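Local structure of pectate lyase 47 (Bacillus sp. TS-47, 1VBL) at residues I61-T66 and K141-K146; N162-A167 and H204-D209; D68-D73 and D124-Y129. The protein cleaves pectate by beta-elimination as a thermostable, calcium-binding pectate lyase of polysaccharide lyase family 1. All coordinates share one frame; numbering follows the deposited sequence.

From the N terminus, the chain runs through 61-66 and straight on into 68-73. Contact 3 closes first, when 124-129 returns to 68-73 at the end of helix 110-126. Contact 1 closes next, as 141-146 comes to lie beside 61-66, so the smaller loop of contact 3 falls wholly within the larger one of contact 1. Contact 2 follows in series, joining 162-167 to 204-209. Contacts 1 and 2 are adjacent steps in the same stack of parallel strands, since 144-146 and 164-166 are neighbours. Contact 3 touches contact 1 through Leu69 N and Lys146 O, and ties the helix end to the first turns of the beta-helix.

Contact 1 (I61-T66 and K141-K146); sequences IYVKGT and KDAKIK
Gly65 and Lys144 meet through the backbone. Lys144 N donates to Gly65 O at 2.9 Å, and the bond is fairly straight, at 161° at the hydrogen. The same oxygen receives a CA-H...O contact from Ala143 CA. One residue on, Thr66 and Lys144 form a parallel beta bridge, and their side chains share a face of the sheet. Thr66 CA in turn makes a CA-H...O contact with Lys144 O at 3.5 Å.

The two branches of Thr66 touch different lysines. Its chi1 of -63° sets CG2 anti to the backbone N and leaves OG1 beside it. Thr66 OG1 lies against the aliphatic chain of Lys144, 3.5 Å from CD. Thr66 CG2 meets the bent chain of Lys146, where CE comes to 3.4 Å, tighter than usual for two carbons. Lys144 is extended beyond CG, so CB to CD meet Thr66 while NZ lies farther off. Ala143, which is buried, puts its CB 3.4 Å from Val63 O. Val63 CG1 is a looser neighbour of the same CB.

Two waters fill out the polar shell around Asp142. One accepts from Gly65 N and donates to Asp142 OD1 at 2.6 Å. The other donates to Asp142 O and is hydrogen-bonded to Thr66 OG1 at 2.8 Å. Gly65 has a positive phi of 79°, a backbone shape that favours glycine, and it directly precedes the bridged Thr66.

Farther out, Val63 and Ile145 both pack on Ile163. The Thr66-Lys144 bridge pairs strands 66-68 and 144-146 on neighbouring coils of the parallel beta-helix of polysaccharide lyase family 1, away from the calcium site. Strand 144-146 has strand 164-166 as its other neighbour. Strand 59-63 lies between strands 32-35 and 134-138, with helix 38-44 covering Ile61.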
loop_
_atom_site.group_PDB
_atom_site.type_symbol
_atom_site.label_atom_id
_atom_site.label_comp_id
_atom_site.label_asym_id
_atom_site.label_seq_id
_atom_site.Cartn_x
_atom_site.Cartn_y
_atom_site.Cartn_z
ATOM N N ILE A 61 -18.453 -10.178 0.718
ATOM C CA ILE A 61 -17.782 -11.179 -0.086
ATOM C C ILE A 61 -16.686 -11.873 0.708
ATOM O O ILE A 61 -15.685 -11.256 1.074
ATOM C CB ILE A 61 -17.181 -10.534 -1.346
ATOM C CG1 ILE A 61 -18.303 -9.872 -2.156
ATOM C CG2 ILE A 61 -16.447 -11.581 -2.168
ATOM C CD1 ILE A 61 -17.836 -9.120 -3.376
ATOM N N TYR A 62 -16.891 -13.158 0.976
ATOM C CA TYR A 62 -15.930 -13.959 1.721
ATOM C C TYR A 62 -14.983 -14.650 0.760
ATOM O O TYR A 62 -15.417 -15.357 -0.150
ATOM C CB TYR A 62 -16.652 -15.008 2.569
ATOM C CG TYR A 62 -17.387 -14.424 3.753
ATOM C CD1 TYR A 62 -16.686 -13.887 4.833
ATOM C CD2 TYR A 62 -18.780 -14.402 3.792
ATOM C CE1 TYR A 62 -17.354 -13.344 5.927
ATOM C CE2 TYR A 62 -19.460 -13.859 4.883
ATOM C CZ TYR A 62 -18.741 -13.333 5.945
ATOM O OH TYR A 62 -19.404 -12.796 7.026
ATOM N N VAL A 63 -13.690 -14.436 0.965
ATOM C CA VAL A 63 -12.668 -15.044 0.128
ATOM C C VAL A 63 -12.180 -16.330 0.781
ATOM O O VAL A 63 -11.585 -16.303 1.862
ATOM C CB VAL A 63 -11.464 -14.094 -0.062
ATOM C CG1 VAL A 63 -10.376 -14.784 -0.874
ATOM C CG2 VAL A 63 -11.918 -12.818 -0.758
ATOM N N LYS A 64 -12.445 -17.460 0.131
ATOM C CA LYS A 64 -12.012 -18.744 0.668
ATOM C C LYS A 64 -10.875 -19.336 -0.148
ATOM O O LYS A 64 -10.997 -19.513 -1.359
ATOM C CB LYS A 64 -13.173 -19.742 0.709
ATOM C CG LYS A 64 -12.770 -21.079 1.320
ATOM C CD LYS A 64 -13.925 -22.053 1.400
ATOM C CE LYS A 64 -13.486 -23.366 2.043
ATOM N NZ LYS A 64 -14.608 -24.342 2.162
ATOM N N GLY A 65 -9.769 -19.641 0.523
ATOM C CA GLY A 65 -8.630 -20.221 -0.160
ATOM C C GLY A 65 -7.816 -19.187 -0.910
ATOM O O GLY A 65 -7.890 -17.999 -0.615
ATOM N N THR A 66 -7.038 -19.642 -1.887
ATOM C CA THR A 66 -6.201 -18.754 -2.678
ATOM C C THR A 66 -6.877 -18.377 -3.990
ATOM O O THR A 66 -7.329 -19.245 -4.742
ATOM C CB THR A 66 -4.843 -19.413 -2.994
ATOM O OG1 THR A 66 -4.136 -19.651 -1.772
ATOM C CG2 THR A 66 -4.001 -18.516 -3.891
ATOM N N LYS A 141 -7.651 -18.818 8.200
ATOM C CA LYS A 141 -6.254 -18.417 8.239
ATOM C C LYS A 141 -5.516 -18.501 6.908
ATOM O O LYS A 141 -4.331 -18.172 6.842
ATOM C CB LYS A 141 -5.506 -19.258 9.280
ATOM C CG LYS A 141 -5.926 -18.995 10.723
ATOM C CD LYS A 141 -5.207 -19.934 11.683
ATOM C CE LYS A 141 -5.498 -19.593 13.140
ATOM N NZ LYS A 141 -4.830 -18.328 13.567
ATOM N N ASP A 142 -6.195 -18.926 5.846
ATOM C CA ASP A 142 -5.515 -19.037 4.559
ATOM C C ASP A 142 -6.166 -18.341 3.371
ATOM O O ASP A 142 -6.026 -18.797 2.237
ATOM C CB ASP A 142 -5.271 -20.509 4.207
ATOM C CG ASP A 142 -6.534 -21.336 4.251
ATOM O OD1 ASP A 142 -7.632 -20.764 4.092
ATOM O OD2 ASP A 142 -6.426 -22.566 4.433
ATOM N N ALA A 143 -6.886 -17.251 3.620
ATOM C CA ALA A 143 -7.501 -16.506 2.529
ATOM C C ALA A 143 -6.350 -15.760 1.860
ATOM O O ALA A 143 -5.580 -15.071 2.534
ATOM C CB ALA A 143 -8.528 -15.519 3.069
ATOM N N LYS A 144 -6.229 -15.896 0.544
ATOM C CA LYS A 144 -5.143 -15.243 -0.176
ATOM C C LYS A 144 -5.551 -14.688 -1.533
ATOM O O LYS A 144 -6.404 -15.250 -2.224
ATOM C CB LYS A 144 -3.984 -16.223 -0.390
ATOM C CG LYS A 144 -3.421 -16.847 0.873
ATOM C CD LYS A 144 -2.284 -17.810 0.544
ATOM C CE LYS A 144 -1.724 -18.461 1.799
ATOM N NZ LYS A 144 -0.637 -19.428 1.473
ATOM N N ILE A 145 -4.928 -13.576 -1.901
ATOM C CA ILE A 145 -5.154 -12.928 -3.187
ATOM C C ILE A 145 -3.761 -12.785 -3.799
ATOM O O ILE A 145 -2.844 -12.288 -3.146
ATOM C CB ILE A 145 -5.776 -11.517 -3.029
ATOM C CG1 ILE A 145 -7.265 -11.627 -2.683
ATOM C CG2 ILE A 145 -5.587 -10.713 -4.315
ATOM C CD1 ILE A 145 -8.134 -12.113 -3.821
ATOM N N LYS A 146 -3.592 -13.243 -5.033
ATOM C CA LYS A 146 -2.293 -13.139 -5.693
ATOM C C LYS A 146 -2.455 -12.754 -7.158
ATOM O O LYS A 146 -3.534 -12.899 -7.727
ATOM C CB LYS A 146 -1.541 -14.473 -5.620
ATOM C CG LYS A 146 -1.428 -15.068 -4.224
ATOM C CD LYS A 146 -0.526 -16.305 -4.195
ATOM C CE LYS A 146 -0.999 -17.400 -5.141
ATOM N NZ LYS A 146 -0.771 -17.077 -6.577
HETATM O O HOH W 1 -9.705 -19.343 3.363
HETATM O O HOH W 2 -5.095 -20.742 0.589
#

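Contact 2 (N162-A167 and H204-D209); sequences NIEFEA and HNTFTD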
loop_
_atom_site.group_PDB
_atom_site.type_symbol
_atom_site.label_atom_id
_atom_site.label_comp_id
_atom_site.label_asym_id
_atom_site.label_seq_id
_atom_site.Cartn_x
_atom_site.Cartn_y
_atom_site.Cartn_z
ATOM N N ASN A 162 -8.683 -9.628 6.792
ATOM C CA ASN A 162 -8.247 -11.016 6.887
ATOM C C ASN A 162 -7.757 -11.708 5.620
ATOM O O ASN A 162 -7.997 -12.902 5.429
ATOM C CB ASN A 162 -9.375 -11.832 7.518
ATOM C CG ASN A 162 -8.875 -13.090 8.191
ATOM O OD1 ASN A 162 -7.843 -13.075 8.862
ATOM N ND2 ASN A 162 -9.608 -14.180 8.030
ATOM N N ILE A 163 -7.051 -10.975 4.766
ATOM C CA ILE A 163 -6.538 -11.562 3.537
ATOM C C ILE A 163 -5.031 -11.356 3.403
ATOM O O ILE A 163 -4.498 -10.323 3.802
ATOM C CB ILE A 163 -7.234 -10.945 2.301
ATOM C CG1 ILE A 163 -8.720 -11.314 2.306
ATOM C CG2 ILE A 163 -6.559 -11.419 1.022
ATOM C CD1 ILE A 163 -9.543 -10.540 1.294
ATOM N N GLU A 164 -4.347 -12.363 2.868
ATOM C CA GLU A 164 -2.918 -12.257 2.637
ATOM C C GLU A 164 -2.756 -11.913 1.163
ATOM O O GLU A 164 -3.085 -12.720 0.285
ATOM C CB GLU A 164 -2.196 -13.573 2.926
ATOM C CG GLU A 164 -0.720 -13.504 2.551
ATOM C CD GLU A 164 -0.010 -14.837 2.663
ATOM O OE1 GLU A 164 0.163 -15.331 3.794
ATOM O OE2 GLU A 164 0.372 -15.391 1.613
ATOM N N PHE A 165 -2.263 -10.710 0.901
ATOM C CA PHE A 165 -2.058 -10.248 -0.465
ATOM C C PHE A 165 -0.629 -10.450 -0.929
ATOM O O PHE A 165 0.304 -9.921 -0.321
ATOM C CB PHE A 165 -2.361 -8.750 -0.602
ATOM C CG PHE A 165 -3.806 -8.393 -0.439
ATOM C CD1 PHE A 165 -4.349 -8.180 0.827
ATOM C CD2 PHE A 165 -4.625 -8.255 -1.555
ATOM C CE1 PHE A 165 -5.691 -7.827 0.977
ATOM C CE2 PHE A 165 -5.968 -7.905 -1.418
ATOM C CZ PHE A 165 -6.503 -7.691 -0.152
ATOM N N GLU A 166 -0.445 -11.221 -1.993
ATOM C CA GLU A 166 0.893 -11.380 -2.546
ATOM C C GLU A 166 0.923 -10.287 -3.612
ATOM O O GLU A 166 0.129 -10.315 -4.554
ATOM C CB GLU A 166 1.084 -12.743 -3.209
ATOM C CG GLU A 166 2.508 -12.946 -3.713
ATOM C CD GLU A 166 2.677 -14.224 -4.513
ATOM O OE1 GLU A 166 2.111 -14.312 -5.622
ATOM O OE2 GLU A 166 3.378 -15.136 -4.028
ATOM N N ALA A 167 1.818 -9.319 -3.452
ATOM C CA ALA A 167 1.912 -8.205 -4.388
ATOM C C ALA A 167 1.868 -8.648 -5.845
ATOM O O ALA A 167 2.552 -9.592 -6.243
ATOM C CB ALA A 167 3.183 -7.406 -4.127
ATOM N N HIS A 204 -6.292 -6.083 9.472
ATOM C CA HIS A 204 -5.844 -7.467 9.611
ATOM C C HIS A 204 -5.566 -8.204 8.306
ATOM O O HIS A 204 -6.026 -9.327 8.101
ATOM C CB HIS A 204 -6.839 -8.282 10.454
ATOM C CG HIS A 204 -6.681 -8.083 11.932
ATOM N ND1 HIS A 204 -7.398 -7.143 12.641
ATOM C CD2 HIS A 204 -5.874 -8.697 12.831
ATOM C CE1 HIS A 204 -7.041 -7.187 13.913
ATOM N NE2 HIS A 204 -6.117 -8.122 14.055
ATOM N N ASN A 205 -4.809 -7.564 7.426
ATOM C CA ASN A 205 -4.424 -8.179 6.169
ATOM C C ASN A 205 -2.914 -8.316 6.235
ATOM O O ASN A 205 -2.261 -7.724 7.097
ATOM C CB ASN A 205 -4.803 -7.291 4.983
ATOM C CG ASN A 205 -6.299 -7.087 4.862
ATOM O OD1 ASN A 205 -7.048 -8.023 4.561
ATOM N ND2 ASN A 205 -6.746 -5.859 5.099
ATOM N N THR A 206 -2.360 -9.119 5.341
ATOM C CA THR A 206 -0.922 -9.291 5.285
ATOM C C THR A 206 -0.514 -8.977 3.855
ATOM O O THR A 206 -1.151 -9.426 2.904
ATOM C CB THR A 206 -0.506 -10.727 5.670
ATOM O OG1 THR A 206 -0.746 -10.926 7.070
ATOM C CG2 THR A 206 0.974 -10.951 5.383
ATOM N N PHE A 207 0.526 -8.164 3.709
ATOM C CA PHE A 207 1.015 -7.772 2.393
ATOM C C PHE A 207 2.456 -8.234 2.272
ATOM O O PHE A 207 3.279 -7.926 3.130
ATOM C CB PHE A 207 0.941 -6.253 2.245
ATOM C CG PHE A 207 -0.458 -5.703 2.314
ATOM C CD1 PHE A 207 -1.211 -5.533 1.154
ATOM C CD2 PHE A 207 -1.029 -5.370 3.541
ATOM C CE1 PHE A 207 -2.512 -5.038 1.213
ATOM C CE2 PHE A 207 -2.330 -4.875 3.613
ATOM C CZ PHE A 207 -3.074 -4.708 2.448
ATOM N N THR A 208 2.758 -8.977 1.211
ATOM C CA THR A 208 4.112 -9.483 1.001
ATOM C C THR A 208 4.360 -9.755 -0.473
ATOM O O THR A 208 3.421 -10.019 -1.219
ATOM C CB THR A 208 4.336 -10.810 1.761
ATOM O OG1 THR A 208 5.664 -11.289 1.508
ATOM C CG2 THR A 208 3.334 -11.872 1.299
ATOM N N ASP A 209 5.616 -9.672 -0.903
ATOM C CA ASP A 209 5.921 -9.983 -2.293
ATOM C C ASP A 209 5.937 -11.509 -2.413
ATOM O O ASP A 209 6.006 -12.062 -3.510
ATOM C CB ASP A 209 7.265 -9.374 -2.717
ATOM C CG ASP A 209 7.165 -7.876 -2.974
ATOM O OD1 ASP A 209 6.039 -7.334 -2.888
ATOM O OD2 ASP A 209 8.202 -7.239 -3.266
HETATM O O HOH W 3 5.041 -10.817 -5.679
#
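This contact pairs two successive coils of the parallel beta-helix of the pectate lyase fold. Strands 164-166 and 206-208 run side by side, nearly parallel. Four backbone bonds join them. Thr206 N donates to Ile163 O and Phe165 N to Thr206 O. Thr208 N donates to Phe165 O, and Ala167 N to Thr208 O.

Asn205 adds a side-chain bond. With chi1 at -63°, CG is anti to its own carbonyl carbon, and Asn205 OD1 accepts from Ile163 N at 3.0 Å. The donor is tilted 17° from the amide carbonyl plane. Asn205 ND2 donates to Ile160 O, so both ends of the amide are held. Asn205 N in turn donates to Asn246 OD1, the same bond one coil on. Asn205 OD1 lies 3.8 Å from Phe165 CE1. An alanine here would probably leave Ile163 N and Ile160 O without these partners and open a gap at the edge of the Phe165 ring.

Phe165 and Phe207 point the same way. Their planes are 7° apart, but the rings are slid so far that they barely overlap, with centroids 5.2 Å apart. Phe207 also meets Phe248, again nearly parallel. On the opposite face of the sheet, Glu164 CG rests against Thr206 CG2 at 4.2 Å. Like side chains aligned on successive coils, here a row of phenylalanines and the asparagines Asn205 and Asn246, are typical of parallel beta-helices.

Contact 3 (D68-D73 and D124-Y129); sequences DLNVDD and DRIMVY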
loop_
_atom_site.group_PDB
_atom_site.type_symbol
_atom_site.label_atom_id
_atom_site.label_comp_id
_atom_site.label_asym_id
_atom_site.label_seq_id
_atom_site.Cartn_x
_atom_site.Cartn_y
_atom_site.Cartn_z
ATOM N N ASP A 68 -6.105 -16.535 -7.406
ATOM C CA ASP A 68 -5.097 -16.012 -8.317
ATOM C C ASP A 68 -5.861 -15.192 -9.354
ATOM O O ASP A 68 -6.732 -15.719 -10.047
ATOM C CB ASP A 68 -4.366 -17.175 -8.996
ATOM C CG ASP A 68 -3.202 -16.725 -9.863
ATOM O OD1 ASP A 68 -3.027 -15.504 -10.077
ATOM O OD2 ASP A 68 -2.458 -17.611 -10.338
ATOM N N LEU A 69 -5.541 -13.906 -9.452
ATOM C CA LEU A 69 -6.213 -13.018 -10.393
ATOM C C LEU A 69 -5.577 -13.037 -11.774
ATOM O O LEU A 69 -6.127 -12.491 -12.729
ATOM C CB LEU A 69 -6.216 -11.589 -9.843
ATOM C CG LEU A 69 -6.989 -11.446 -8.530
ATOM C CD1 LEU A 69 -6.844 -10.031 -7.976
ATOM C CD2 LEU A 69 -8.452 -11.788 -8.780
ATOM N N ASN A 70 -4.413 -13.669 -11.871
ATOM C CA ASN A 70 -3.684 -13.768 -13.130
ATOM C C ASN A 70 -4.126 -15.047 -13.856
ATOM O O ASN A 70 -3.309 -15.925 -14.138
ATOM C CB ASN A 70 -2.184 -13.828 -12.833
ATOM C CG ASN A 70 -1.332 -13.372 -13.997
ATOM O OD1 ASN A 70 -0.217 -13.862 -14.186
ATOM N ND2 ASN A 70 -1.838 -12.419 -14.772
ATOM N N VAL A 71 -5.422 -15.148 -14.146
ATOM C CA VAL A 71 -5.975 -16.324 -14.816
ATOM C C VAL A 71 -6.967 -15.926 -15.904
ATOM O O VAL A 71 -7.516 -14.819 -15.877
ATOM C CB VAL A 71 -6.712 -17.244 -13.811
ATOM C CG1 VAL A 71 -5.753 -17.702 -12.717
ATOM C CG2 VAL A 71 -7.893 -16.505 -13.195
ATOM N N ASP A 72 -7.206 -16.824 -16.859
ATOM C CA ASP A 72 -8.152 -16.521 -17.923
ATOM C C ASP A 72 -9.581 -16.685 -17.427
ATOM O O ASP A 72 -9.814 -16.941 -16.245
ATOM C CB ASP A 72 -7.907 -17.399 -19.162
ATOM C CG ASP A 72 -7.948 -18.886 -18.857
ATOM O OD1 ASP A 72 -8.808 -19.319 -18.067
ATOM O OD2 ASP A 72 -7.122 -19.627 -19.433
ATOM N N ASP A 73 -10.541 -16.539 -18.334
ATOM C CA ASP A 73 -11.943 -16.648 -17.965
ATOM C C ASP A 73 -12.358 -18.050 -17.531
ATOM O O ASP A 73 -13.451 -18.246 -17.001
ATOM C CB ASP A 73 -12.812 -16.140 -19.115
ATOM C CG ASP A 73 -12.528 -14.687 -19.443
ATOM O OD1 ASP A 73 -12.663 -13.840 -18.529
ATOM O OD2 ASP A 73 -12.161 -14.389 -20.601
ATOM N N ASP A 124 -6.472 -4.464 -17.162
ATOM C CA ASP A 124 -7.908 -4.686 -17.262
ATOM C C ASP A 124 -8.351 -6.037 -16.704
ATOM O O ASP A 124 -9.521 -6.215 -16.371
ATOM C CB ASP A 124 -8.375 -4.554 -18.720
ATOM C CG ASP A 124 -8.317 -3.123 -19.228
ATOM O OD1 ASP A 124 -8.239 -2.190 -18.400
ATOM O OD2 ASP A 124 -8.361 -2.927 -20.461
ATOM N N ARG A 125 -7.427 -6.988 -16.592
ATOM C CA ARG A 125 -7.780 -8.308 -16.074
ATOM C C ARG A 125 -7.477 -8.559 -14.598
ATOM O O ARG A 125 -8.287 -9.175 -13.901
ATOM C CB ARG A 125 -7.106 -9.411 -16.900
ATOM C CG ARG A 125 -7.286 -10.823 -16.325
ATOM C CD ARG A 125 -6.965 -11.902 -17.361
ATOM N NE ARG A 125 -7.930 -11.888 -18.460
ATOM C CZ ARG A 125 -9.110 -12.501 -18.437
ATOM N NH1 ARG A 125 -9.489 -13.197 -17.373
ATOM N NH2 ARG A 125 -9.928 -12.394 -19.475
ATOM N N ILE A 126 -6.326 -8.088 -14.124
ATOM C CA ILE A 126 -5.927 -8.337 -12.740
ATOM C C ILE A 126 -6.307 -7.306 -11.679
ATOM O O ILE A 126 -6.273 -7.617 -10.489
ATOM C CB ILE A 126 -4.407 -8.592 -12.639
ATOM C CG1 ILE A 126 -3.628 -7.292 -12.844
ATOM C CG2 ILE A 126 -3.993 -9.637 -13.685
ATOM C CD1 ILE A 126 -2.127 -7.456 -12.676
ATOM N N MET A 127 -6.643 -6.085 -12.086
ATOM C CA MET A 127 -7.042 -5.078 -11.106
ATOM C C MET A 127 -8.560 -5.125 -11.004
ATOM O O MET A 127 -9.277 -4.724 -11.926
ATOM C CB MET A 127 -6.562 -3.685 -11.520
ATOM C CG MET A 127 -5.040 -3.531 -11.501
ATOM S SD MET A 127 -4.250 -4.204 -9.994
ATOM C CE MET A 127 -4.932 -3.126 -8.760
ATOM N N VAL A 128 -9.036 -5.641 -9.876
ATOM C CA VAL A 128 -10.463 -5.810 -9.620
ATOM C C VAL A 128 -11.107 -4.583 -8.980
ATOM O O VAL A 128 -10.692 -4.141 -7.907
ATOM C CB VAL A 128 -10.694 -7.037 -8.697
ATOM C CG1 VAL A 128 -12.174 -7.241 -8.436
ATOM C CG2 VAL A 128 -10.090 -8.282 -9.335
ATOM N N TYR A 129 -12.124 -4.040 -9.643
ATOM C CA TYR A 129 -12.838 -2.875 -9.125
ATOM C C TYR A 129 -13.758 -3.272 -7.976
ATOM O O TYR A 129 -14.397 -4.329 -8.016
ATOM C CB TYR A 129 -13.681 -2.228 -10.226
ATOM C CG TYR A 129 -12.903 -1.348 -11.169
ATOM C CD1 TYR A 129 -12.503 -0.066 -10.789
ATOM C CD2 TYR A 129 -12.566 -1.791 -12.446
ATOM C CE1 TYR A 129 -11.789 0.752 -11.661
ATOM C CE2 TYR A 129 -11.853 -0.985 -13.323
ATOM C CZ TYR A 129 -11.468 0.283 -12.924
ATOM O OH TYR A 129 -10.753 1.075 -13.790
#
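Segment 68-73 is irregular, and passes the point where helix 110-126 gives way to strand 127-129. The backbones come nearest at Leu69 and Ile126, whose CA atoms are 5.2 Å apart. Asp68 OD1 accepts from Asn70 N at 2.9 Å, forming an Asx turn. Asn70 is the centre of an inverse gamma turn, closed by a weak bond from Val71 N to Leu69 O.

Leu69 CD1 lies 3.5 Å from Ile126 O. Both Leu69 methyl groups touch Val128 CG2 at 3.9 Å, and these two side chains cross at about a right angle. The region lies at an end of the parallel beta-helix, where strand 127-129 is outermost in its sheet and helix 38-44 packs on Leu69.

Arg125 reaches out from the helix end, bent at chi3 (-66°). Its NH1 donates to a lone pair of Val71 O at 3.0 Å, a bent bond (133° at the hydrogen) with the oxygen tilted from the guanidinium plane. Its NH2 forms a salt bridge with Asp73 OD2 at 3.2 Å. Asp73 OD1, in plane at the guanidinium edge, takes weak bonds from NH1 and NH2. The carboxylate and guanidinium planes stand 67° apart. Asp72 CA lies over one guanidinium face.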